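Local atomic coordinates of serine racemase (Enterococcus faecalis, PDB entry 4ECL), a protein that belongs to the alanine racemase family, its cytoplasmic part joining an N-terminal TIM-barrel domain to a C-terminal domain rich in beta strands, within a two-chain assembly. Residues Gly283-Phe288 with Cys313-Ala318; Arg304-Val309 with Val319-Ile324. All blocks are in the same frame, centred on the assembly; numbering follows the deposited sequence.

Contact 1. Residues Gly283-Phe288 with Cys313-Ala318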
loop_
_atom_site.group_PDB
_atom_site.type_symbol
_atom_site.label_atom_id
_atom_site.label_comp_id
_atom_site.label_asym_id
_atom_site.label_seq_id
_atom_site.Cartn_x
_atom_site.Cartn_y
_atom_site.Cartn_z
ATOM N N GLY A 283 10.728 -0.852 4.057
ATOM C CA GLY A 283 10.665 0.407 3.341
ATOM C C GLY A 283 9.248 0.841 3.017
ATOM O O GLY A 283 8.277 0.304 3.569
ATOM N N TYR A 284 9.113 1.808 2.109
ATOM C CA TYR A 284 7.780 2.336 1.818
ATOM C C TYR A 284 6.906 1.337 1.056
ATOM O O TYR A 284 5.699 1.331 1.221
ATOM C CB TYR A 284 7.820 3.727 1.176
ATOM C CG TYR A 284 8.670 3.866 -0.075
ATOM C CD1 TYR A 284 8.250 3.336 -1.292
ATOM C CD2 TYR A 284 9.864 4.574 -0.048
ATOM C CE1 TYR A 284 9.017 3.479 -2.441
ATOM C CE2 TYR A 284 10.639 4.727 -1.193
ATOM C CZ TYR A 284 10.211 4.176 -2.384
ATOM O OH TYR A 284 10.976 4.319 -3.508
ATOM N N ALA A 285 7.512 0.448 0.273
ATOM C CA ALA A 285 6.728 -0.602 -0.385
ATOM C C ALA A 285 6.062 -1.533 0.624
ATOM O O ALA A 285 5.084 -2.205 0.309
ATOM C CB ALA A 285 7.575 -1.397 -1.348
ATOM N N ASP A 286 6.579 -1.561 1.844
ATOM C CA ASP A 286 5.971 -2.371 2.894
ATOM C C ASP A 286 4.877 -1.568 3.590
ATOM O O ASP A 286 4.248 -2.044 4.528
ATOM C CB ASP A 286 7.022 -2.837 3.912
ATOM C CG ASP A 286 8.070 -3.732 3.300
ATOM O OD1 ASP A 286 7.766 -4.921 3.045
ATOM O OD2 ASP A 286 9.208 -3.254 3.092
ATOM N N GLY A 287 4.652 -0.343 3.126
ATOM C CA GLY A 287 3.603 0.489 3.685
ATOM C C GLY A 287 4.057 1.373 4.821
ATOM O O GLY A 287 3.243 1.956 5.527
ATOM N N PHE A 288 5.360 1.469 5.030
ATOM C CA PHE A 288 5.863 2.422 6.006
ATOM C C PHE A 288 6.156 3.715 5.243
ATOM O O PHE A 288 7.122 3.794 4.493
ATOM C CB PHE A 288 7.099 1.857 6.715
ATOM C CG PHE A 288 7.472 2.591 7.976
ATOM C CD1 PHE A 288 6.662 2.524 9.099
ATOM C CD2 PHE A 288 8.643 3.340 8.038
ATOM C CE1 PHE A 288 7.002 3.197 10.257
ATOM C CE2 PHE A 288 8.997 4.014 9.188
ATOM C CZ PHE A 288 8.170 3.946 10.304
ATOM N N CYS A 313 13.760 4.168 1.985
ATOM C CA CYS A 313 13.802 3.591 0.651
ATOM C C CYS A 313 12.633 2.659 0.430
ATOM O O CYS A 313 11.769 2.512 1.283
ATOM C CB CYS A 313 15.130 2.860 0.405
ATOM S SG CYS A 313 16.543 3.954 0.575
HETATM N N MSE A 314 12.607 2.040 -0.738
HETATM C CA MSE A 314 11.499 1.184 -1.116
HETATM C C MSE A 314 11.442 -0.071 -0.259
HETATM O O MSE A 314 10.355 -0.525 0.105
HETATM C CB MSE A 314 11.596 0.838 -2.600
HETATM C CG MSE A 314 10.590 -0.173 -3.078
HETATM SE SE MSE A 314 10.463 -0.035 -4.998
HETATM C CE MSE A 314 9.946 -1.774 -5.404
ATOM N N ASP A 315 12.607 -0.620 0.081
ATOM C CA ASP A 315 12.646 -1.852 0.873
ATOM C C ASP A 315 13.509 -1.814 2.139
ATOM O O ASP A 315 13.671 -2.843 2.798
ATOM C CB ASP A 315 13.104 -3.021 0.002
ATOM C CG ASP A 315 12.741 -2.835 -1.452
ATOM O OD1 ASP A 315 11.550 -3.028 -1.802
ATOM O OD2 ASP A 315 13.652 -2.490 -2.240
ATOM N N GLN A 316 14.073 -0.657 2.477
ATOM C CA GLN A 316 14.940 -0.574 3.647
ATOM C C GLN A 316 15.001 0.851 4.147
ATOM O O GLN A 316 14.654 1.780 3.414
ATOM C CB GLN A 316 16.374 -1.038 3.314
ATOM C CG GLN A 316 17.113 -0.104 2.343
ATOM C CD GLN A 316 18.608 -0.407 2.214
ATOM O OE1 GLN A 316 19.240 -0.875 3.155
ATOM N NE2 GLN A 316 19.171 -0.128 1.045
ATOM N N LEU A 317 15.457 1.010 5.385
ATOM C CA LEU A 317 15.719 2.323 5.964
ATOM C C LEU A 317 16.814 2.225 7.032
ATOM O O LEU A 317 17.296 1.129 7.338
ATOM C CB LEU A 317 14.435 2.947 6.533
ATOM C CG LEU A 317 13.632 2.259 7.635
ATOM C CD1 LEU A 317 14.209 2.560 9.022
ATOM C CD2 LEU A 317 12.194 2.712 7.547
ATOM N N ALA A 318 17.210 3.371 7.582
ATOM C CA ALA A 318 18.300 3.423 8.541
ATOM C C ALA A 318 17.908 4.164 9.823
ATOM O O ALA A 318 17.222 5.187 9.777
ATOM C CB ALA A 318 19.513 4.079 7.904
#
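Tyr284 lays one face of its ring over the backbone of selenomethionine Met314: CA of Met314 stands 3.5 Å from the ring centroid of Tyr284 and 12° off the ring normal, a CH-pi contact, with Met314 N over the same face. At the phenol end, Tyr284 CZ meets Met314 CB at 3.6 Å. Chi1 of Tyr284 (54°) sets CG between its own backbone N and carbonyl carbon, which turns the ring onto the 313-314 peptide. The second ring, that of Phe288, is touched obliquely by a single methyl, Leu317 CD2, at 3.6 Å from Phe288 CD2.

Two backbone hydrogen bonds hold the 283-288 loop to the 313-318 segment. Successive N-H groups opening a 3-10 turn bind successive carbonyls: Tyr284 N to Cys313 O at 2.9 Å, and Ala285 N to Met314 O at 3.0 Å. Gly283, lacking a side chain, lets the chains come close, its CA only 3.9 Å from that of Asp315. The turn is tied to itself by Asp286, whose OD2 accepts Gly283 N on its anti lone pair in a nearly straight bond (171°). Arg6 and Arg367 form salt bridges with this same oxygen, and Arg367 also reaches Asp315 OD1, probably easing the repulsion between the two carboxylates.

The contact thus joins the loop after strand 275-280 to the turn that leads into strand 317-320, where Leu317 bonds through its backbone to Leu280. Phe288 packs on Leu335, while Asn358 of the second subunit lies against Tyr284, and Lys38 of that subunit against Met314.

Contact 2. Residues Arg304-Val309 with Val319-Ile324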
loop_
_atom_site.group_PDB
_atom_site.type_symbol
_atom_site.label_atom_id
_atom_site.label_comp_id
_atom_site.label_asym_id
_atom_site.label_seq_id
_atom_site.Cartn_x
_atom_site.Cartn_y
_atom_site.Cartn_z
ATOM N N ARG A 304 14.595 1.711 23.557
ATOM C CA ARG A 304 15.056 3.084 23.381
ATOM C C ARG A 304 14.679 3.632 22.004
ATOM O O ARG A 304 14.435 2.872 21.057
ATOM C CB ARG A 304 16.572 3.153 23.580
ATOM C CG ARG A 304 17.085 2.348 24.770
ATOM C CD ARG A 304 16.690 2.986 26.088
ATOM N NE ARG A 304 17.262 4.322 26.246
ATOM C CZ ARG A 304 17.100 5.081 27.329
ATOM N NH1 ARG A 304 16.385 4.635 28.357
ATOM N NH2 ARG A 304 17.657 6.286 27.390
ATOM N N GLN A 305 14.622 4.954 21.890
ATOM C CA GLN A 305 14.230 5.566 20.626
ATOM C C GLN A 305 15.414 5.697 19.676
ATOM O O GLN A 305 16.470 6.212 20.053
ATOM C CB GLN A 305 13.600 6.932 20.867
ATOM C CG GLN A 305 12.388 6.882 21.756
ATOM C CD GLN A 305 11.756 8.241 21.918
ATOM O OE1 GLN A 305 12.211 9.219 21.321
ATOM N NE2 GLN A 305 10.699 8.315 22.728
ATOM N N ALA A 306 15.231 5.219 18.448
ATOM C CA ALA A 306 16.261 5.314 17.416
ATOM C C ALA A 306 15.683 6.086 16.246
ATOM O O ALA A 306 14.851 5.554 15.504
ATOM C CB ALA A 306 16.697 3.930 16.973
ATOM N N PRO A 307 16.096 7.352 16.090
ATOM C CA PRO A 307 15.532 8.207 15.038
ATOM C C PRO A 307 15.878 7.676 13.649
ATOM O O PRO A 307 16.978 7.172 13.427
ATOM C CB PRO A 307 16.219 9.556 15.266
ATOM C CG PRO A 307 16.740 9.504 16.667
ATOM C CD PRO A 307 17.057 8.072 16.938
ATOM N N ILE A 308 14.931 7.769 12.730
ATOM C CA ILE A 308 15.186 7.383 11.358
ATOM C C ILE A 308 16.147 8.389 10.730
ATOM O O ILE A 308 15.964 9.601 10.861
ATOM C CB ILE A 308 13.888 7.319 10.561
ATOM C CG1 ILE A 308 12.928 6.323 11.220
ATOM C CG2 ILE A 308 14.184 6.941 9.118
ATOM C CD1 ILE A 308 11.524 6.364 10.661
ATOM N N VAL A 309 17.184 7.886 10.068
ATOM C CA VAL A 309 18.178 8.757 9.451
ATOM C C VAL A 309 18.143 8.630 7.926
ATOM O O VAL A 309 18.060 7.524 7.382
ATOM C CB VAL A 309 19.593 8.489 10.009
ATOM C CG1 VAL A 309 19.612 8.718 11.510
ATOM C CG2 VAL A 309 20.029 7.075 9.708
ATOM N N VAL A 319 18.348 3.653 10.968
ATOM C CA VAL A 319 18.098 4.346 12.230
ATOM C C VAL A 319 19.370 4.542 13.031
ATOM O O VAL A 319 20.365 3.830 12.849
ATOM C CB VAL A 319 17.049 3.637 13.095
ATOM C CG1 VAL A 319 15.680 3.644 12.397
ATOM C CG2 VAL A 319 17.491 2.232 13.406
ATOM N N ASP A 320 19.329 5.521 13.926
ATOM C CA ASP A 320 20.497 5.922 14.698
ATOM C C ASP A 320 20.533 5.159 16.014
ATOM O O ASP A 320 19.659 5.335 16.854
ATOM C CB ASP A 320 20.388 7.417 14.974
ATOM C CG ASP A 320 21.683 8.023 15.440
ATOM O OD1 ASP A 320 22.582 7.274 15.877
ATOM O OD2 ASP A 320 21.791 9.264 15.369
ATOM N N VAL A 321 21.533 4.307 16.202
ATOM C CA VAL A 321 21.643 3.548 17.452
ATOM C C VAL A 321 22.897 3.908 18.241
ATOM O O VAL A 321 23.360 3.129 19.078
ATOM C CB VAL A 321 21.557 2.020 17.216
ATOM C CG1 VAL A 321 20.157 1.646 16.723
ATOM C CG2 VAL A 321 22.610 1.564 16.225
ATOM N N THR A 322 23.421 5.105 17.979
ATOM C CA THR A 322 24.622 5.600 18.643
ATOM C C THR A 322 24.541 5.489 20.172
ATOM O O THR A 322 25.540 5.208 20.836
ATOM C CB THR A 322 24.925 7.064 18.241
ATOM O OG1 THR A 322 24.922 7.185 16.813
ATOM C CG2 THR A 322 26.291 7.504 18.775
ATOM N N ASP A 323 23.348 5.685 20.725
ATOM C CA ASP A 323 23.175 5.652 22.175
ATOM C C ASP A 323 22.435 4.405 22.665
ATOM O O ASP A 323 21.812 4.428 23.726
ATOM C CB ASP A 323 22.435 6.903 22.659
ATOM C CG ASP A 323 23.068 8.190 22.162
ATOM O OD1 ASP A 323 24.268 8.180 21.832
ATOM O OD2 ASP A 323 22.360 9.218 22.096
ATOM N N ILE A 324 22.493 3.322 21.893
ATOM C CA ILE A 324 21.849 2.073 22.300
ATOM C C ILE A 324 22.818 0.908 22.126
ATOM O O ILE A 324 22.921 0.339 21.043
ATOM C CB ILE A 324 20.574 1.770 21.470
ATOM C CG1 ILE A 324 19.713 3.028 21.284
ATOM C CG2 ILE A 324 19.776 0.642 22.122
ATOM C CD1 ILE A 324 18.524 2.835 20.348
#
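Ile308 and Val319 face each other as an antiparallel non-hydrogen-bonded pair, beside which Asp320 N donates to Pro307 O at 2.9 Å, and the regular pairing ends at Asp320, its CA 5.1 Å from that of Ala306. Ala306 packs where the strands part: its CB touches Val319 CB at 3.9 Å and lies 3.3 Å from the carbonyl oxygen of Asp320. Val319 turns CG1 back over the opposite strand, anti to its own carbonyl carbon (chi1 -64°), and meets Ile308 CG1 at 4.0 Å. Val309 CG1 rests on the CB of Asp320.

Beyond Asp320 the chain folds back in a type I turn, Val321 to Ile324. Asp320 OD1 takes the backbone N of Thr322, an Asx turn, and the Thr322 hydroxyl donates to the syn lone pair of OD1. The turn brings Ile324 back to the partner strand, where its CD1 reaches Arg304 CB at 3.8 Å and Ala306 CB at 4.0 Å, carrying apolar contact past the last strand pair.

This beta hairpin lies within a curled mixed sheet: strand 298-301 flanks 304-309, its Val299 backbone-bonded to Ala306, and strand 275-280 flanks 317-320, its Ala278 bonded likewise to Val319.

Overall arrangement
Both contacts draw on strand 317-320, contact 1 at its beginning and contact 2 at its end, with centres about 17 Å apart. Their segments alternate along the chain, and the two adjoin at Ala318-Val319 and touch elsewhere: Ala318 O lies 2.7 Å from Val309 N, a probable hydrogen bond that continues the hairpin, and Phe288 CE2 packs on Ile308 CD1 at 3.8 Å. The strand thus runs from the subunit-facing contact 1 into the hairpin of contact 2. Contact 1 lies against the second subunit, consistent with the family's architecture, in which the C-terminal domain of one chain faces the barrel of the other; contact 2, farther from the chain centre, touches no other chain of the assembly.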